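Local coordinates for pyroglutamyl-peptidase I (Fervidobacterium islandicum, PDB 6LTQ), which probably removes pyroglutamate residues from the amino termini of peptides, as other type I pyroglutamyl-peptidases do, at residues M201-E204 and L205-A209. Sequence-based numbering, arbitrary orientation.
Sequences MTLE and LQTKA
M201, still in extended conformation ahead of the helix, meets both L205 and Q206 of the first turn. Its CG stands anti to the backbone N (chi1 -176°), which carries the chain over them: CG lies 3.7 Å from L205 CD2, and SD rests 3.8 Å from Q206 CG. The backbone of M201 is gripped as well, since Q206 NE2 donates to M201 O at 3.0 Å from above the carbonyl plane and not along a lone pair. The same NE2 also donates to P182 O, so one buried amide joins the start of the helix to the loop after strand 175-181. An alanine in place of Q206 would probably leave both carbonyls without this donor and open a gap beneath the thioether of M201.

T202 is the N-cap. Its OG1, turned between the backbone N and the carbonyl carbon (chi1 66°), accepts from L205 N at 3.2 Å, while T202 O takes the first helical bond from Q206 N, 3.0 Å away and nearly straight.

At L203 the carbonyl oxygen serves two donors of one residue: T207 N lies 2.8 Å from L203 O, and T207 OG1, also 2.8 Å from L203 O, comes from above the carbonyl plane. L203 CD1 also comes to 3.7 Å from T207 OG1, and the leucine side chain packs on R35 and R39 of helix 32-40. E204 O then accepts from K208 N in regular helical fashion.

The whole is a threonine N-cap, its hydroxyl accepting from the backbone N of the third helical residue, here starting helix 203-215 of the pyroglutamyl-peptidase fold close to a second subunit.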
# COMPACT_ATOMS: atom_id res chain seq x y z
N MET D 201 0.41 11.86 -11.25
CA MET D 201 1.45 12.84 -11.52
C MET D 201 0.99 13.70 -12.69
O MET D 201 0.47 13.17 -13.67
CB MET D 201 2.80 12.16 -11.84
CG MET D 201 3.99 13.14 -12.04
SD MET D 201 5.50 12.23 -12.45
CE MET D 201 6.04 11.67 -10.82
N THR D 202 1.11 15.03 -12.55
CA THR D 202 0.59 15.91 -13.60
C THR D 202 1.25 15.61 -14.95
O THR D 202 2.38 15.14 -15.02
CB THR D 202 0.82 17.39 -13.25
OG1 THR D 202 2.22 17.68 -13.24
CG2 THR D 202 0.20 17.74 -11.90
N LEU D 203 0.50 15.91 -16.02
CA LEU D 203 1.05 15.77 -17.36
C LEU D 203 2.31 16.60 -17.52
O LEU D 203 3.29 16.15 -18.15
CB LEU D 203 0.00 16.19 -18.40
CG LEU D 203 0.47 16.09 -19.86
CD1 LEU D 203 0.74 14.62 -20.27
CD2 LEU D 203 -0.56 16.73 -20.78
N GLU D 204 2.33 17.79 -16.93
CA GLU D 204 3.50 18.65 -17.07
C GLU D 204 4.75 17.99 -16.51
O GLU D 204 5.81 17.97 -17.15
CB GLU D 204 3.23 20.01 -16.40
CG GLU D 204 1.90 20.68 -16.85
CD GLU D 204 0.67 20.23 -16.04
OE1 GLU D 204 0.48 20.75 -14.91
OE2 GLU D 204 -0.12 19.40 -16.53
N LEU D 205 4.65 17.39 -15.32
CA LEU D 205 5.82 16.76 -14.72
C LEU D 205 6.20 15.47 -15.45
O LEU D 205 7.39 15.21 -15.67
CB LEU D 205 5.57 16.49 -13.23
CG LEU D 205 6.79 16.00 -12.44
CD1 LEU D 205 7.97 16.99 -12.53
CD2 LEU D 205 6.42 15.70 -10.97
N GLN D 206 5.22 14.67 -15.86
CA GLN D 206 5.54 13.47 -16.64
C GLN D 206 6.22 13.83 -17.96
O GLN D 206 7.17 13.17 -18.39
CB GLN D 206 4.28 12.65 -16.93
CG GLN D 206 3.55 12.12 -15.72
CD GLN D 206 2.61 11.02 -16.10
OE1 GLN D 206 2.84 10.28 -17.06
NE2 GLN D 206 1.52 10.89 -15.35
N THR D 207 5.73 14.88 -18.62
CA THR D 207 6.34 15.32 -19.87
C THR D 207 7.77 15.80 -19.62
O THR D 207 8.69 15.47 -20.39
CB THR D 207 5.49 16.41 -20.51
OG1 THR D 207 4.18 15.88 -20.76
CG2 THR D 207 6.10 16.86 -21.83
N LYS D 208 7.98 16.54 -18.54
CA LYS D 208 9.32 16.97 -18.21
C LYS D 208 10.24 15.76 -17.99
O LYS D 208 11.40 15.77 -18.43
CB LYS D 208 9.30 17.87 -16.97
CG LYS D 208 10.68 18.29 -16.49
CD LYS D 208 10.61 19.26 -15.30
CE LYS D 208 12.01 19.63 -14.80
NZ LYS D 208 11.99 20.60 -13.66
N ALA D 209 9.73 14.71 -17.35
CA ALA D 209 10.58 13.55 -17.11
C ALA D 209 11.03 12.91 -18.42
O ALA D 209 12.22 12.63 -18.61
CB ALA D 209 9.84 12.53 -16.24